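Local coordinates for nitrogenase molybdenum-iron protein alpha chain (Clostridium pasteurianum, PDB 4WES) that forms, with the beta chain, the nitrogenase component that carries an electron-relaying [8Fe-7S] cluster and the molybdenum-iron cofactor at which dinitrogen is reduced to ammonium, at residues Lys67-Cys79 and Phe134-Val147. Residues are numbered along the deposited sequence; the frame is centred on the assembly and turned at random. Where two conformers were deposited one is given.
Sequences KDMVHITHGPIGC and FHPAAIGVYATCPV. With CLF (Fe(8)-S(7) cluster), chain H.
V70, H71, I72 and T73 pair in parallel register with I139, G140, V141 and Y142; the axes of the two short strands approach to 4.6 Å and their directions differ by 18°. The bonds alternate as parallel pairing requires: V70 N reaches A138 O and V70 O receives G140 N, I72 N and I72 O repeat the pattern with G140 O and Y142 N, and H74 N ends it on Y142 O. Before the strands, A137 N already binds D68 O (3.0 Å).

G140, without a side chain, leaves its side of the sheet to the neighbours. The extended M69 chain brings CE to 3.6 Å from G140 N, and the Y142 hydroxyl lies over the same glycine. That hydroxyl meets H71 ND1 at 2.7 Å, near the plane of the imidazole; the two rings meet rim to rim, their planes at 53°. Since H71 NE2 binds I66 O, both ring nitrogens are engaged and the imidazole is fixed in rotation. Helix 54-63 packs on this face, touching M69, T73 and Y142.

Such central strands of a parallel alpha/beta sheet, here flanked by 106-107 and 169-172, commonly deliver functional loops at their C-terminal ends. Here the chain beyond those ends carries C79, in the first turn of helix 77-81, whose SG bridges two irons of the [8Fe-7S] cluster, and C145, just ahead of the next helix, whose SG binds a third iron at 2.3 Å. T144, the residue before C145, gives its hydroxyl to H74 O (2.8 Å), while its CG2 lies 3.5 Å from C79 SG.

On the opposite face, where helix 120-134 packs, V70 CG2 touches P136 CB at 3.7 Å and I72 CD1 meets I139 CG2. H74 CG stands anti to the backbone N (chi1 -174°), which brings CD2 against V147 CG2, the two side chains crossing at a slant; its NE2 binds D152 and its ND1 binds T108.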
# COMPACT_ATOMS: atom_id res chain seq x y z
N LYS A 67 -27.46 19.07 9.24
CA LYS A 67 -26.90 17.74 9.47
C LYS A 67 -27.84 16.76 10.14
O LYS A 67 -27.58 15.57 10.12
CB LYS A 67 -25.63 17.88 10.31
CG LYS A 67 -25.88 18.40 11.72
CD LYS A 67 -24.65 18.93 12.41
CE LYS A 67 -25.01 19.64 13.68
NZ LYS A 67 -23.81 20.17 14.37
N ASP A 68 -28.91 17.26 10.78
CA ASP A 68 -29.85 16.37 11.49
C ASP A 68 -31.20 16.33 10.78
O ASP A 68 -32.19 15.82 11.35
CB ASP A 68 -29.99 16.74 12.97
CG ASP A 68 -30.49 18.15 13.20
OD1 ASP A 68 -30.64 18.93 12.25
OD2 ASP A 68 -30.71 18.44 14.38
N MET A 69 -31.22 16.77 9.53
CA MET A 69 -32.33 16.60 8.62
C MET A 69 -31.98 15.53 7.60
O MET A 69 -30.87 15.57 7.07
CB MET A 69 -32.62 17.97 7.98
CG MET A 69 -33.69 18.10 6.93
SD MET A 69 -34.01 19.86 6.68
CE MET A 69 -35.15 19.67 5.28
N VAL A 70 -32.89 14.58 7.35
CA VAL A 70 -32.65 13.59 6.29
C VAL A 70 -33.10 14.18 4.95
O VAL A 70 -34.25 14.53 4.79
CB VAL A 70 -33.36 12.25 6.59
CG1 VAL A 70 -33.40 11.36 5.36
CG2 VAL A 70 -32.69 11.56 7.74
N HIS A 71 -32.14 14.31 4.02
CA HIS A 71 -32.41 14.91 2.73
C HIS A 71 -32.59 13.84 1.67
O HIS A 71 -31.65 13.14 1.32
CB HIS A 71 -31.24 15.84 2.33
CG HIS A 71 -30.97 16.89 3.34
ND1 HIS A 71 -31.76 18.00 3.52
CD2 HIS A 71 -29.96 16.98 4.23
CE1 HIS A 71 -31.24 18.72 4.50
NE2 HIS A 71 -30.14 18.13 4.93
N ILE A 72 -33.83 13.67 1.21
CA ILE A 72 -34.17 12.62 0.25
C ILE A 72 -34.28 13.20 -1.15
O ILE A 72 -35.15 14.04 -1.41
CB ILE A 72 -35.49 11.89 0.60
CG1 ILE A 72 -35.46 11.34 2.04
CG2 ILE A 72 -35.74 10.78 -0.42
CD1 ILE A 72 -36.77 10.68 2.46
N THR A 73 -33.39 12.77 -2.04
CA THR A 73 -33.51 13.15 -3.44
C THR A 73 -34.57 12.27 -4.11
O THR A 73 -34.46 11.06 -4.11
CB THR A 73 -32.17 12.94 -4.17
OG1 THR A 73 -31.18 13.75 -3.50
CG2 THR A 73 -32.27 13.27 -5.63
N HIS A 74 -35.59 12.93 -4.66
CA HIS A 74 -36.62 12.21 -5.40
C HIS A 74 -36.22 12.23 -6.89
O HIS A 74 -36.41 13.23 -7.58
CB HIS A 74 -37.99 12.81 -5.17
CG HIS A 74 -39.09 12.02 -5.80
ND1 HIS A 74 -39.13 10.64 -5.78
CD2 HIS A 74 -40.17 12.44 -6.49
CE1 HIS A 74 -40.24 10.25 -6.39
NE2 HIS A 74 -40.89 11.32 -6.81
N GLY A 75 -35.59 11.14 -7.34
CA GLY A 75 -35.03 11.12 -8.69
C GLY A 75 -34.33 9.81 -8.89
O GLY A 75 -34.27 8.98 -7.99
N PRO A 76 -33.81 9.60 -10.12
CA PRO A 76 -32.92 8.48 -10.36
C PRO A 76 -31.59 8.71 -9.64
O PRO A 76 -31.40 9.74 -8.97
CB PRO A 76 -32.84 8.41 -11.90
CG PRO A 76 -33.70 9.54 -12.41
CD PRO A 76 -33.83 10.51 -11.25
N ILE A 77 -30.71 7.72 -9.67
CA ILE A 77 -29.69 7.66 -8.61
C ILE A 77 -28.59 8.73 -8.69
O ILE A 77 -28.03 9.05 -7.63
CB ILE A 77 -29.05 6.25 -8.56
CG1 ILE A 77 -28.35 6.01 -7.22
CG2 ILE A 77 -28.10 6.02 -9.73
CD1 ILE A 77 -29.29 6.08 -6.02
N GLY A 78 -28.25 9.20 -9.88
CA GLY A 78 -27.12 10.09 -9.97
C GLY A 78 -27.28 11.39 -9.22
O GLY A 78 -26.36 11.85 -8.54
N CYS A 79 -28.45 12.01 -9.36
CA CYS A 79 -28.65 13.23 -8.55
C CYS A 79 -28.25 13.05 -7.10
O CYS A 79 -27.73 13.96 -6.46
CB CYS A 79 -30.09 13.70 -8.68
SG CYS A 79 -30.75 13.77 -10.35
N PHE A 134 -34.47 6.53 11.23
CA PHE A 134 -33.53 7.58 11.67
C PHE A 134 -34.08 8.61 12.62
O PHE A 134 -33.31 9.30 13.28
CB PHE A 134 -32.93 8.28 10.43
CG PHE A 134 -32.22 7.33 9.52
CD1 PHE A 134 -31.12 6.62 9.97
CD2 PHE A 134 -32.66 7.12 8.24
CE1 PHE A 134 -30.49 5.70 9.15
CE2 PHE A 134 -32.03 6.20 7.43
CZ PHE A 134 -30.95 5.49 7.88
N HIS A 135 -35.41 8.72 12.71
CA HIS A 135 -36.07 9.72 13.57
C HIS A 135 -35.34 11.06 13.54
O HIS A 135 -34.92 11.58 14.60
CB HIS A 135 -36.25 9.21 15.01
CG HIS A 135 -37.17 8.04 15.06
ND1 HIS A 135 -36.73 6.74 14.95
CD2 HIS A 135 -38.52 7.98 15.15
CE1 HIS A 135 -37.76 5.93 14.98
NE2 HIS A 135 -38.86 6.65 15.10
N PRO A 136 -35.23 11.68 12.37
CA PRO A 136 -34.50 12.93 12.29
C PRO A 136 -35.34 14.13 12.79
O PRO A 136 -36.53 13.99 13.08
CB PRO A 136 -34.24 13.05 10.78
CG PRO A 136 -35.51 12.46 10.21
CD PRO A 136 -35.82 11.28 11.08
N ALA A 137 -34.73 15.31 12.81
CA ALA A 137 -35.44 16.52 13.18
C ALA A 137 -36.50 16.90 12.15
O ALA A 137 -37.52 17.51 12.47
CB ALA A 137 -34.45 17.65 13.36
N ALA A 138 -36.21 16.58 10.89
CA ALA A 138 -37.04 16.93 9.73
C ALA A 138 -36.57 16.09 8.57
O ALA A 138 -35.47 15.54 8.61
CB ALA A 138 -36.97 18.40 9.41
N ILE A 139 -37.40 16.04 7.55
CA ILE A 139 -37.06 15.39 6.27
C ILE A 139 -37.24 16.39 5.17
O ILE A 139 -38.21 17.16 5.17
CB ILE A 139 -37.93 14.14 6.06
CG1 ILE A 139 -37.59 13.09 7.14
CG2 ILE A 139 -37.78 13.58 4.64
CD1 ILE A 139 -38.51 11.89 7.19
N GLY A 140 -36.28 16.44 4.23
CA GLY A 140 -36.45 17.20 3.01
C GLY A 140 -36.65 16.27 1.83
O GLY A 140 -36.10 15.17 1.79
N VAL A 141 -37.44 16.73 0.85
CA VAL A 141 -37.68 16.03 -0.39
C VAL A 141 -37.32 16.96 -1.52
O VAL A 141 -37.86 18.07 -1.60
CB VAL A 141 -39.15 15.67 -0.55
CG1 VAL A 141 -39.37 14.99 -1.90
CG2 VAL A 141 -39.61 14.80 0.61
N TYR A 142 -36.42 16.53 -2.41
CA TYR A 142 -35.84 17.40 -3.41
C TYR A 142 -36.17 16.88 -4.81
O TYR A 142 -35.80 15.74 -5.14
CB TYR A 142 -34.31 17.50 -3.22
CG TYR A 142 -34.00 18.04 -1.86
CD1 TYR A 142 -33.90 19.39 -1.61
CD2 TYR A 142 -33.89 17.19 -0.79
CE1 TYR A 142 -33.68 19.87 -0.34
CE2 TYR A 142 -33.71 17.64 0.51
CZ TYR A 142 -33.60 19.01 0.73
OH TYR A 142 -33.44 19.51 2.00
N ALA A 143 -36.86 17.69 -5.61
CA ALA A 143 -37.16 17.30 -6.97
C ALA A 143 -35.91 17.31 -7.86
O ALA A 143 -34.97 18.06 -7.63
CB ALA A 143 -38.22 18.21 -7.57
N THR A 144 -35.98 16.49 -8.89
CA THR A 144 -34.96 16.36 -9.92
C THR A 144 -35.67 16.44 -11.28
O THR A 144 -36.90 16.45 -11.35
CB THR A 144 -34.21 15.03 -9.78
OG1 THR A 144 -35.13 13.97 -9.95
CG2 THR A 144 -33.48 14.95 -8.48
N CYS A 145 -34.89 16.44 -12.37
CA CYS A 145 -35.44 16.60 -13.72
C CYS A 145 -36.79 15.94 -14.01
O CYS A 145 -37.67 16.62 -14.56
CB CYS A 145 -34.40 16.21 -14.77
SG CYS A 145 -33.07 17.42 -14.97
N PRO A 146 -36.98 14.63 -13.74
CA PRO A 146 -38.24 14.02 -14.20
C PRO A 146 -39.49 14.36 -13.39
O PRO A 146 -40.59 14.08 -13.84
CB PRO A 146 -37.98 12.53 -14.12
CG PRO A 146 -36.66 12.36 -13.52
CD PRO A 146 -36.04 13.64 -13.21
N VAL A 147 -39.34 14.88 -12.16
CA VAL A 147 -40.39 14.84 -11.15
C VAL A 147 -41.68 15.58 -11.56
O VAL A 147 -42.78 15.02 -11.53
CB VAL A 147 -39.85 15.38 -9.82
CG1 VAL A 147 -40.98 15.63 -8.82
CG2 VAL A 147 -38.84 14.43 -9.26
FE1 CLF H . -31.31 16.99 -13.53
FE2 CLF H . -28.90 16.36 -13.73
FE3 CLF H . -29.51 18.32 -11.88
FE4 CLF H . -30.19 15.72 -11.53
S1 CLF H . -30.72 14.68 -13.62
S2A CLF H . -29.64 18.48 -14.19
S4A CLF H . -28.08 16.56 -11.59
S3A CLF H . -31.62 17.52 -11.28
FE5 CLF H . -29.25 12.40 -11.45
FE6 CLF H . -30.86 11.23 -14.47
FE7 CLF H . -28.25 11.06 -13.62
FE8 CLF H . -28.78 13.58 -14.41
S2B CLF H . -30.14 10.60 -12.39
S3B CLF H . -28.98 11.73 -15.72
S4B CLF H . -27.39 12.97 -12.66